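PDB 6H21: probable ss-1,3-N-acetylglucosaminyltransferase from Staphylococcus aureus subsp. aureus N315, which probably acts as a glycosyltransferase of the GT-A class, pairing a family 2 domain with a helical linker domain of the TarS type. Local coordinates for residues 27-32 with 59-64; 134-139 with 213-218; 302-307 with 328-333. One frame throughout, in Å; residues are numbered along the deposited sequence.

Contact 1. Residues 27-32 with 59-64; sequences PTFNNG and DHSNDN. With UD1 (uridine-diphosphate-N-acetylglucosamine), chain X.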
loop_
_atom_site.group_PDB
_atom_site.type_symbol
_atom_site.label_atom_id
_atom_site.label_comp_id
_atom_site.label_asym_id
_atom_site.label_seq_id
_atom_site.Cartn_x
_atom_site.Cartn_y
_atom_site.Cartn_z
ATOM N N PRO C 27 -43.007 14.015 14.833
ATOM C CA PRO C 27 -42.721 13.408 16.130
ATOM C C PRO C 27 -42.092 14.452 17.062
ATOM O O PRO C 27 -41.340 15.304 16.598
ATOM C CB PRO C 27 -41.730 12.291 15.782
ATOM C CG PRO C 27 -41.001 12.813 14.575
ATOM C CD PRO C 27 -42.030 13.616 13.806
ATOM N N THR C 28 -42.438 14.387 18.352
ATOM C CA THR C 28 -41.899 15.278 19.378
ATOM C C THR C 28 -41.340 14.434 20.530
ATOM O O THR C 28 -41.775 13.304 20.752
ATOM C CB THR C 28 -42.961 16.268 19.880
ATOM O OG1 THR C 28 -44.040 15.554 20.488
ATOM C CG2 THR C 28 -43.513 17.147 18.779
ATOM N N PHE C 29 -40.360 14.999 21.240
ATOM C CA PHE C 29 -39.813 14.409 22.451
ATOM C C PHE C 29 -39.033 15.474 23.232
ATOM O O PHE C 29 -37.974 15.923 22.790
ATOM C CB PHE C 29 -38.922 13.211 22.120
ATOM C CG PHE C 29 -38.305 12.577 23.339
ATOM C CD1 PHE C 29 -39.099 11.895 24.252
ATOM C CD2 PHE C 29 -36.945 12.687 23.589
ATOM C CE1 PHE C 29 -38.540 11.320 25.383
ATOM C CE2 PHE C 29 -36.388 12.105 24.718
ATOM C CZ PHE C 29 -37.187 11.425 25.611
ATOM N N ASN C 30 -39.604 15.906 24.364
ATOM C CA ASN C 30 -38.970 16.838 25.315
ATOM C C ASN C 30 -38.558 18.148 24.637
ATOM O O ASN C 30 -37.479 18.676 24.911
ATOM C CB ASN C 30 -37.750 16.211 25.990
ATOM C CG ASN C 30 -38.122 15.130 26.977
ATOM O OD1 ASN C 30 -39.302 14.861 27.194
ATOM N ND2 ASN C 30 -37.119 14.517 27.580
ATOM N N ASN C 31 -39.424 18.683 23.772
ATOM C CA ASN C 31 -39.131 19.935 23.075
ATOM C C ASN C 31 -39.439 21.126 23.992
ATOM O O ASN C 31 -38.739 22.137 23.959
ATOM C CB ASN C 31 -39.897 20.025 21.756
ATOM C CG ASN C 31 -39.608 18.844 20.857
ATOM O OD1 ASN C 31 -40.304 17.834 20.913
ATOM N ND2 ASN C 31 -38.552 18.936 20.071
ATOM N N GLY C 32 -40.495 21.000 24.803
ATOM C CA GLY C 32 -40.959 22.086 25.659
ATOM C C GLY C 32 -41.398 23.286 24.836
ATOM O O GLY C 32 -41.910 23.124 23.726
ATOM N N ASP C 59 -43.448 11.182 21.569
ATOM C CA ASP C 59 -42.780 9.905 21.885
ATOM C C ASP C 59 -42.574 9.804 23.405
ATOM O O ASP C 59 -41.458 9.611 23.881
ATOM C CB ASP C 59 -41.482 9.750 21.089
ATOM C CG ASP C 59 -40.980 8.318 20.946
ATOM O OD1 ASP C 59 -41.716 7.380 21.331
ATOM O OD2 ASP C 59 -39.860 8.148 20.439
ATOM N N HIS C 60 -43.689 9.903 24.137
ATOM C CA HIS C 60 -43.766 9.864 25.602
ATOM C C HIS C 60 -42.696 10.772 26.232
ATOM O O HIS C 60 -41.788 10.297 26.921
ATOM C CB HIS C 60 -43.702 8.414 26.120
ATOM C CG HIS C 60 -44.375 8.259 27.448
ATOM N ND1 HIS C 60 -43.676 8.057 28.615
ATOM C CD2 HIS C 60 -45.676 8.315 27.797
ATOM C CE1 HIS C 60 -44.519 7.972 29.627
ATOM N NE2 HIS C 60 -45.757 8.147 29.153
ATOM N N SER C 61 -42.826 12.083 25.995
ATOM C CA SER C 61 -41.994 13.096 26.640
ATOM C C SER C 61 -42.054 12.890 28.156
ATOM O O SER C 61 -43.092 12.470 28.682
ATOM C CB SER C 61 -42.446 14.489 26.266
ATOM O OG SER C 61 -42.212 14.752 24.892
ATOM N N ASN C 62 -40.965 13.227 28.852
ATOM C CA ASN C 62 -40.915 13.084 30.315
ATOM C C ASN C 62 -40.425 14.387 30.977
ATOM O O ASN C 62 -39.858 14.344 32.067
ATOM C CB ASN C 62 -40.046 11.884 30.701
ATOM C CG ASN C 62 -38.673 11.958 30.073
ATOM O OD1 ASN C 62 -38.090 13.036 29.990
ATOM N ND2 ASN C 62 -38.156 10.831 29.615
ATOM N N ASP C 63 -40.711 15.541 30.358
ATOM C CA ASP C 63 -40.144 16.836 30.756
ATOM C C ASP C 63 -41.115 17.616 31.658
ATOM O O ASP C 63 -41.395 18.792 31.406
ATOM C CB ASP C 63 -39.746 17.650 29.522
ATOM C CG ASP C 63 -40.871 17.953 28.541
ATOM O OD1 ASP C 63 -41.956 17.317 28.627
ATOM O OD2 ASP C 63 -40.656 18.831 27.696
ATOM N N ASN C 64 -41.587 16.964 32.729
ATOM C CA ASN C 64 -42.513 17.538 33.717
ATOM C C ASN C 64 -43.735 18.157 33.023
ATOM O O ASN C 64 -44.226 19.200 33.453
ATOM C CB ASN C 64 -41.840 18.583 34.616
HETATM C "C1'" UD1 X . -31.105 13.950 12.381
HETATM C "C2'" UD1 X . -30.993 14.093 10.861
HETATM C "C3'" UD1 X . -32.381 14.297 10.255
HETATM C "C4'" UD1 X . -33.303 13.163 10.697
HETATM C "C5'" UD1 X . -33.267 12.950 12.213
HETATM C "C6'" UD1 X . -34.091 11.733 12.646
HETATM C "C7'" UD1 X . -28.899 15.080 10.007
HETATM C "C8'" UD1 X . -28.177 16.365 9.697
HETATM N "N2'" UD1 X . -30.126 15.213 10.516
HETATM O "O1'" UD1 X . -31.681 15.159 12.886
HETATM O "O3'" UD1 X . -32.290 14.347 8.823
HETATM O "O4'" UD1 X . -34.638 13.477 10.296
HETATM O "O5'" UD1 X . -31.916 12.818 12.699
HETATM O "O6'" UD1 X . -33.724 10.552 11.939
HETATM O "O7'" UD1 X . -28.395 13.990 9.796
HETATM N N1 UD1 X . -37.553 12.110 18.361
HETATM C C2 UD1 X . -38.466 11.105 18.728
HETATM N N3 UD1 X . -38.213 10.277 19.735
HETATM C C4 UD1 X . -37.089 10.378 20.433
HETATM C C5 UD1 X . -36.154 11.360 20.105
HETATM C C6 UD1 X . -36.397 12.232 19.041
HETATM O O2 UD1 X . -39.531 10.958 18.115
HETATM O O4 UD1 X . -36.917 9.578 21.380
HETATM C C1B UD1 X . -37.912 12.964 17.227
HETATM C C2B UD1 X . -37.639 14.442 17.448
HETATM O "O2'" UD1 X . -38.661 15.037 18.240
HETATM C C3B UD1 X . -37.594 14.953 16.017
HETATM C C4B UD1 X . -37.053 13.766 15.223
HETATM O O4B UD1 X . -37.171 12.605 16.062
HETATM O O3B UD1 X . -38.910 15.286 15.556
HETATM C C5B UD1 X . -35.593 13.931 14.842
HETATM O O5B UD1 X . -34.875 14.390 15.980
HETATM P PA UD1 X . -33.841 15.607 15.898
HETATM O O1A UD1 X . -33.328 15.790 17.290
HETATM O O2A UD1 X . -34.387 16.783 15.091
HETATM O O3A UD1 X . -32.699 14.912 15.048
HETATM P PB UD1 X . -31.486 15.697 14.371
HETATM O O1B UD1 X . -30.217 15.156 14.952
HETATM O O2B UD1 X . -31.696 17.205 14.358
#
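In the UD1 pocket of this GT-A domain, F29 and N30, just beyond strand 22-28, meet D59, S61 and N62 of the loop that follows strand 52-58. The backbones join through D59 N and T28 O, 2.8 Å apart. N30 N donates to S61 OG at 2.9 Å, and that hydroxyl is also hydrogen-bonded to D58. The N30 amide bonds in both directions: its OD1 accepts from N62 N at 2.9 Å, in the carbonyl plane on a lone pair, whereas its ND2 reaches N62 OD1 at 3.0 Å from above the plane of the N62 carbonyl. The two amide planes stand 58° apart. N30 CG, anti to the carbonyl carbon (chi1 -71°), stands over the centre of the F29 ring. UD1 O4 lies over the opposite face, toward the rim, and H60 O meets the ring edge in plane. Strands 22-28 and 52-58 run parallel and are joined through helix 35-43 as a beta-alpha-beta crossover, so both loops open at the C-terminal ends of their strands. There UD1 N3 donates to D59 OD2 at 2.8 Å and 172°, an oxygen also bonded to S87. On the ribose side, UD1 O3B lies 2.6 Å from P27 O, its acceptor. Carboxylate oxygen D63 OD2, hydrogen-bonded to T67, packs 3.5 Å from N30 CA.

Contact 2. Residues 134-139 with 213-218; sequences LIIGKY and YSIKTD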
loop_
_atom_site.group_PDB
_atom_site.type_symbol
_atom_site.label_atom_id
_atom_site.label_comp_id
_atom_site.label_asym_id
_atom_site.label_seq_id
_atom_site.Cartn_x
_atom_site.Cartn_y
_atom_site.Cartn_z
ATOM N N LEU C 134 -42.636 11.971 -5.279
ATOM C CA LEU C 134 -41.765 12.592 -4.287
ATOM C C LEU C 134 -41.457 14.024 -4.734
ATOM O O LEU C 134 -41.062 14.226 -5.870
ATOM C CB LEU C 134 -40.480 11.763 -4.206
ATOM C CG LEU C 134 -39.406 12.257 -3.242
ATOM C CD1 LEU C 134 -39.879 12.199 -1.801
ATOM C CD2 LEU C 134 -38.122 11.446 -3.395
ATOM N N ILE C 135 -41.651 15.011 -3.852
ATOM C CA ILE C 135 -41.223 16.371 -4.145
ATOM C C ILE C 135 -40.237 16.818 -3.058
ATOM O O ILE C 135 -40.509 16.670 -1.854
ATOM C CB ILE C 135 -42.415 17.336 -4.297
ATOM C CG1 ILE C 135 -43.518 16.751 -5.186
ATOM C CG2 ILE C 135 -41.935 18.693 -4.804
ATOM C CD1 ILE C 135 -44.601 16.012 -4.430
ATOM N N ILE C 136 -39.074 17.303 -3.512
ATOM C CA ILE C 136 -38.010 17.727 -2.653
ATOM C C ILE C 136 -37.896 19.237 -2.754
ATOM O O ILE C 136 -37.637 19.756 -3.827
ATOM C CB ILE C 136 -36.690 17.033 -3.018
ATOM C CG1 ILE C 136 -36.906 15.527 -3.166
ATOM C CG2 ILE C 136 -35.611 17.360 -2.002
ATOM C CD1 ILE C 136 -35.764 14.812 -3.806
ATOM N N GLY C 137 -38.109 19.909 -1.623
ATOM C CA GLY C 137 -37.887 21.350 -1.510
ATOM C C GLY C 137 -36.472 21.646 -1.044
ATOM O O GLY C 137 -35.970 20.992 -0.142
ATOM N N LYS C 138 -35.853 22.668 -1.634
ATOM C CA LYS C 138 -34.540 23.138 -1.230
ATOM C C LYS C 138 -34.501 23.391 0.280
ATOM O O LYS C 138 -35.411 24.007 0.829
ATOM C CB LYS C 138 -34.222 24.438 -1.966
ATOM C CG LYS C 138 -32.875 25.061 -1.643
ATOM C CD LYS C 138 -32.513 26.167 -2.612
ATOM C CE LYS C 138 -31.316 26.954 -2.138
ATOM N NZ LYS C 138 -31.015 28.074 -3.057
ATOM N N TYR C 139 -33.413 22.950 0.918
ATOM C CA TYR C 139 -33.184 23.121 2.350
ATOM C C TYR C 139 -32.486 24.461 2.585
ATOM O O TYR C 139 -31.639 24.886 1.788
ATOM C CB TYR C 139 -32.362 21.958 2.911
ATOM C CG TYR C 139 -33.053 20.629 2.746
ATOM C CD1 TYR C 139 -34.192 20.335 3.478
ATOM C CD2 TYR C 139 -32.608 19.686 1.836
ATOM C CE1 TYR C 139 -34.885 19.148 3.298
ATOM C CE2 TYR C 139 -33.283 18.490 1.654
ATOM C CZ TYR C 139 -34.431 18.221 2.381
ATOM O OH TYR C 139 -35.108 17.046 2.222
ATOM N N TYR C 213 -39.996 11.879 -9.613
ATOM C CA TYR C 213 -39.462 12.685 -8.513
ATOM C C TYR C 213 -39.271 14.123 -8.999
ATOM O O TYR C 213 -38.787 14.347 -10.118
ATOM C CB TYR C 213 -38.142 12.117 -7.984
ATOM C CG TYR C 213 -37.937 10.636 -8.143
ATOM C CD1 TYR C 213 -38.721 9.720 -7.466
ATOM C CD2 TYR C 213 -36.918 10.151 -8.943
ATOM C CE1 TYR C 213 -38.518 8.355 -7.616
ATOM C CE2 TYR C 213 -36.698 8.798 -9.100
ATOM C CZ TYR C 213 -37.484 7.895 -8.413
ATOM O OH TYR C 213 -37.252 6.565 -8.567
ATOM N N SER C 214 -39.640 15.086 -8.150
ATOM C CA SER C 214 -39.575 16.500 -8.520
ATOM C C SER C 214 -38.744 17.276 -7.490
ATOM O O SER C 214 -38.754 16.947 -6.319
ATOM C CB SER C 214 -40.971 17.058 -8.680
ATOM O OG SER C 214 -41.685 16.316 -9.670
ATOM N N ILE C 215 -38.053 18.320 -7.961
ATOM C CA ILE C 215 -37.170 19.147 -7.149
ATOM C C ILE C 215 -37.593 20.602 -7.331
ATOM O O ILE C 215 -37.601 21.114 -8.464
ATOM C CB ILE C 215 -35.691 18.952 -7.549
ATOM C CG1 ILE C 215 -35.221 17.509 -7.324
ATOM C CG2 ILE C 215 -34.794 19.957 -6.835
ATOM C CD1 ILE C 215 -34.016 17.123 -8.140
ATOM N N LYS C 216 -37.891 21.259 -6.202
ATOM C CA LYS C 216 -38.408 22.617 -6.188
ATOM C C LYS C 216 -37.422 23.501 -5.405
ATOM O O LYS C 216 -37.033 23.155 -4.299
ATOM C CB LYS C 216 -39.838 22.558 -5.634
ATOM C CG LYS C 216 -40.684 23.802 -5.819
ATOM C CD LYS C 216 -41.154 24.044 -7.230
ATOM C CE LYS C 216 -42.371 24.946 -7.302
ATOM N NZ LYS C 216 -42.000 26.374 -7.157
ATOM N N THR C 217 -37.026 24.637 -5.995
ATOM C CA THR C 217 -35.846 25.403 -5.557
ATOM C C THR C 217 -36.117 26.914 -5.422
ATOM O O THR C 217 -35.181 27.675 -5.164
ATOM C CB THR C 217 -34.688 25.193 -6.543
ATOM O OG1 THR C 217 -35.048 25.733 -7.818
ATOM C CG2 THR C 217 -34.303 23.740 -6.713
ATOM N N ASP C 218 -37.368 27.356 -5.589
ATOM C CA ASP C 218 -37.688 28.789 -5.679
ATOM C C ASP C 218 -37.391 29.497 -4.348
ATOM O O ASP C 218 -36.939 30.638 -4.345
ATOM C CB ASP C 218 -39.149 29.015 -6.074
ATOM C CG ASP C 218 -39.474 28.525 -7.473
ATOM O OD1 ASP C 218 -39.472 27.288 -7.678
ATOM O OD2 ASP C 218 -39.717 29.386 -8.349
#
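L134 and Y213 sit side by side on neighbouring strands, L134 CB lying 4.2 Å from Y213 CD1 and oblique to the ring. The Y213 chi1 of -28° is displaced from a staggered value, and the ring runs out to a hydroxyl bonded to Y261 and to L207 O. On the same face I136 and I215 adopt one conformation: each carries CG1 anti to the carbonyl carbon and continues extended to CD1. Their meeting is light, I136 CD1 standing 4.5 Å from I215 CG1. Helix 198-207 covers L134 on this side through F206 and L207.

The backbone evidence for a parallel pair is a ladder in which S214 N to L134 O, I136 N to S214 O and K216 N to I136 O each span 2.8 Å; K138 N to K216 O closes it at 3.0 Å. The strand axes diverge by only 19°. Within the mixed sheet of the GT-A domain, strand 134-142 has strand 213-216 on one flank and the antiparallel strand 177-179 on the other, where I135 bonds M177.

The other face carries I135, S214 and K216, against L123 and Y126 of helix 119-129. I135 holds CG2 4.3 Å from S214 CB, while its chi2 of 93° leaves CD1 well off a staggered position. S214 OG turns to S132 and A159 O. The chain of K216 bends at chi2 and chi4, leading away from strand 134-142, and NZ forms a salt bridge with D218 OD1 at 2.7 Å, approaching from above the carboxylate plane. K138, by contrast, is extended throughout, laying CD 4.0 Å from T217 O.

Contact 3. Residues 302-307 with 328-333; sequences NNFSKT and EAIRQN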
loop_
_atom_site.group_PDB
_atom_site.type_symbol
_atom_site.label_atom_id
_atom_site.label_comp_id
_atom_site.label_asym_id
_atom_site.label_seq_id
_atom_site.Cartn_x
_atom_site.Cartn_y
_atom_site.Cartn_z
ATOM N N ASN C 302 -15.096 -5.952 10.214
ATOM C CA ASN C 302 -15.750 -7.242 10.005
ATOM C C ASN C 302 -17.229 -7.072 9.585
ATOM O O ASN C 302 -17.678 -7.742 8.669
ATOM C CB ASN C 302 -15.658 -8.139 11.233
ATOM C CG ASN C 302 -16.071 -9.555 10.900
ATOM O OD1 ASN C 302 -15.400 -10.228 10.111
ATOM N ND2 ASN C 302 -17.183 -9.998 11.462
ATOM N N ASN C 303 -17.971 -6.179 10.247
ATOM C CA ASN C 303 -19.378 -5.929 9.921
ATOM C C ASN C 303 -19.493 -5.272 8.543
ATOM O O ASN C 303 -20.375 -5.625 7.770
ATOM C CB ASN C 303 -20.062 -5.055 10.973
ATOM C CG ASN C 303 -20.362 -5.817 12.243
ATOM O OD1 ASN C 303 -20.793 -6.965 12.177
ATOM N ND2 ASN C 303 -20.135 -5.206 13.395
ATOM N N PHE C 304 -18.608 -4.304 8.267
ATOM C CA PHE C 304 -18.605 -3.565 7.004
ATOM C C PHE C 304 -18.361 -4.569 5.875
ATOM O O PHE C 304 -19.078 -4.567 4.882
ATOM C CB PHE C 304 -17.528 -2.468 7.009
ATOM C CG PHE C 304 -17.674 -1.365 5.993
ATOM C CD1 PHE C 304 -18.471 -1.506 4.874
ATOM C CD2 PHE C 304 -16.960 -0.176 6.135
ATOM C CE1 PHE C 304 -18.584 -0.486 3.946
ATOM C CE2 PHE C 304 -17.083 0.847 5.210
ATOM C CZ PHE C 304 -17.911 0.691 4.126
ATOM N N SER C 305 -17.336 -5.409 6.051
ATOM C CA SER C 305 -16.897 -6.381 5.056
ATOM C C SER C 305 -18.024 -7.388 4.771
ATOM O O SER C 305 -18.381 -7.649 3.638
ATOM C CB SER C 305 -15.657 -7.087 5.526
ATOM O OG SER C 305 -15.214 -8.000 4.538
ATOM N N LYS C 306 -18.597 -7.955 5.828
ATOM C CA LYS C 306 -19.757 -8.897 5.711
ATOM C C LYS C 306 -20.900 -8.303 4.861
ATOM O O LYS C 306 -21.508 -8.991 4.010
ATOM C CB LYS C 306 -20.266 -9.252 7.109
ATOM C CG LYS C 306 -19.456 -10.300 7.867
ATOM C CD LYS C 306 -20.181 -10.832 9.119
ATOM N N THR C 307 -21.245 -7.042 5.108
ATOM C CA THR C 307 -22.320 -6.361 4.382
ATOM C C THR C 307 -21.947 -6.125 2.907
ATOM O O THR C 307 -22.788 -6.353 1.996
ATOM C CB THR C 307 -22.667 -5.025 5.039
ATOM O OG1 THR C 307 -23.115 -5.307 6.366
ATOM C CG2 THR C 307 -23.724 -4.250 4.288
ATOM N N GLU C 328 -11.851 -2.580 -2.331
ATOM C CA GLU C 328 -11.315 -3.938 -2.357
ATOM C C GLU C 328 -10.794 -4.331 -0.962
ATOM O O GLU C 328 -10.941 -5.447 -0.561
ATOM C CB GLU C 328 -10.246 -4.101 -3.445
ATOM C CG GLU C 328 -9.911 -5.568 -3.704
ATOM C CD GLU C 328 -11.110 -6.446 -4.025
ATOM O OE1 GLU C 328 -11.883 -6.054 -4.920
ATOM O OE2 GLU C 328 -11.300 -7.498 -3.374
ATOM N N ALA C 329 -10.159 -3.401 -0.254
ATOM C CA ALA C 329 -9.619 -3.684 1.052
ATOM C C ALA C 329 -10.754 -4.049 2.025
ATOM O O ALA C 329 -10.595 -4.957 2.823
ATOM C CB ALA C 329 -8.808 -2.520 1.544
ATOM N N ILE C 330 -11.878 -3.333 1.937
ATOM C CA ILE C 330 -13.077 -3.660 2.752
ATOM C C ILE C 330 -13.585 -5.055 2.382
ATOM O O ILE C 330 -13.858 -5.884 3.279
ATOM C CB ILE C 330 -14.145 -2.565 2.632
ATOM C CG1 ILE C 330 -13.625 -1.268 3.251
ATOM C CG2 ILE C 330 -15.470 -3.017 3.267
ATOM C CD1 ILE C 330 -14.347 -0.034 2.815
ATOM N N ARG C 331 -13.683 -5.349 1.078
ATOM C CA ARG C 331 -14.131 -6.683 0.649
ATOM C C ARG C 331 -13.213 -7.766 1.228
ATOM O O ARG C 331 -13.692 -8.812 1.623
ATOM C CB ARG C 331 -14.213 -6.841 -0.874
ATOM C CG ARG C 331 -15.341 -6.054 -1.526
ATOM C CD ARG C 331 -15.630 -6.496 -2.941
ATOM N NE ARG C 331 -16.814 -5.862 -3.506
ATOM C CZ ARG C 331 -18.055 -6.305 -3.392
ATOM N NH1 ARG C 331 -19.032 -5.641 -3.989
ATOM N NH2 ARG C 331 -18.309 -7.378 -2.664
ATOM N N GLN C 332 -11.897 -7.504 1.250
ATOM C CA GLN C 332 -10.908 -8.490 1.708
ATOM C C GLN C 332 -10.832 -8.532 3.244
ATOM O O GLN C 332 -10.142 -9.385 3.775
ATOM C CB GLN C 332 -9.517 -8.165 1.143
ATOM C CG GLN C 332 -9.434 -8.258 -0.381
ATOM C CD GLN C 332 -9.670 -9.653 -0.902
ATOM O OE1 GLN C 332 -9.352 -10.631 -0.244
ATOM N NE2 GLN C 332 -10.269 -9.763 -2.075
ATOM N N ASN C 333 -11.495 -7.599 3.945
ATOM C CA ASN C 333 -11.526 -7.556 5.426
ATOM C C ASN C 333 -10.083 -7.387 5.936
ATOM O O ASN C 333 -9.649 -8.082 6.824
ATOM C CB ASN C 333 -12.252 -8.788 6.004
ATOM C CG ASN C 333 -12.660 -8.658 7.459
ATOM O OD1 ASN C 333 -12.811 -7.555 7.996
ATOM N ND2 ASN C 333 -12.892 -9.793 8.102
#
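F304 turns one ring face to I330, whose CG2 stands 4.0 Å from the centroid of the F304 ring and 21° off its normal, a CH-pi contact. The methyl is offset toward the rim, nearest CD1. The other branch of the isoleucine reaches a different part of the ring, I330 CD1 lying 3.7 Å from F304 CE2. The same ring is stacked with that of F245, which ties the pair to helix 242-256.

Beside this apolar meeting, S305 is turned toward the last turn of helix 324-332. Its OG is anti to the backbone N (chi1 -178°) and donates to I330 O at 2.8 Å, in the plane of that carbonyl. I330 O is gripped a second time by N333 N at 3.0 Å. N333 in turn leans back over the serine, its CB 3.4 Å from S305 OG. Its amide crosses that of N302 at a slant, and the bond from N333 ND2 to N302 OD1 is weak, 3.2 Å long and bent.

The two helical segments run nearly perpendicular, at 99°, with their axes 8.1 Å apart; S305 meets I330 O and N333 at the C-terminal end of helix 324-332. Q332 NE2 bonds E328 OE2 and Y294 OH of the second subunit. N333, with positive phi and two bonds back into the last turn, ends its helix as a Schellman motif, here docked against a neighbouring helix of the TarS-type linker domain.

In the fold
Contacts 1 and 2 belong to one mixed sheet in the GT-A domain, about 14 Å apart at their nearest atoms, whereas contact 3 lies in the helical linker region, more than 20 Å from either. Contact 2 is buried and held by a regular backbone ladder, with mostly apolar residues on the L134 face and I135 beside S214 and K216 on the other. Contact 1 lies at the surface, where strand ends give way to loops; side-chain amides and a hydroxyl do most of the joining, and bound UD1 supplies further partners. Contact 3, also largely buried, contains no strand: one hydroxyl-to-carbonyl bond and a ring face join two helices. Its second helix also touches another subunit, unlike the segments of contacts 1 and 2.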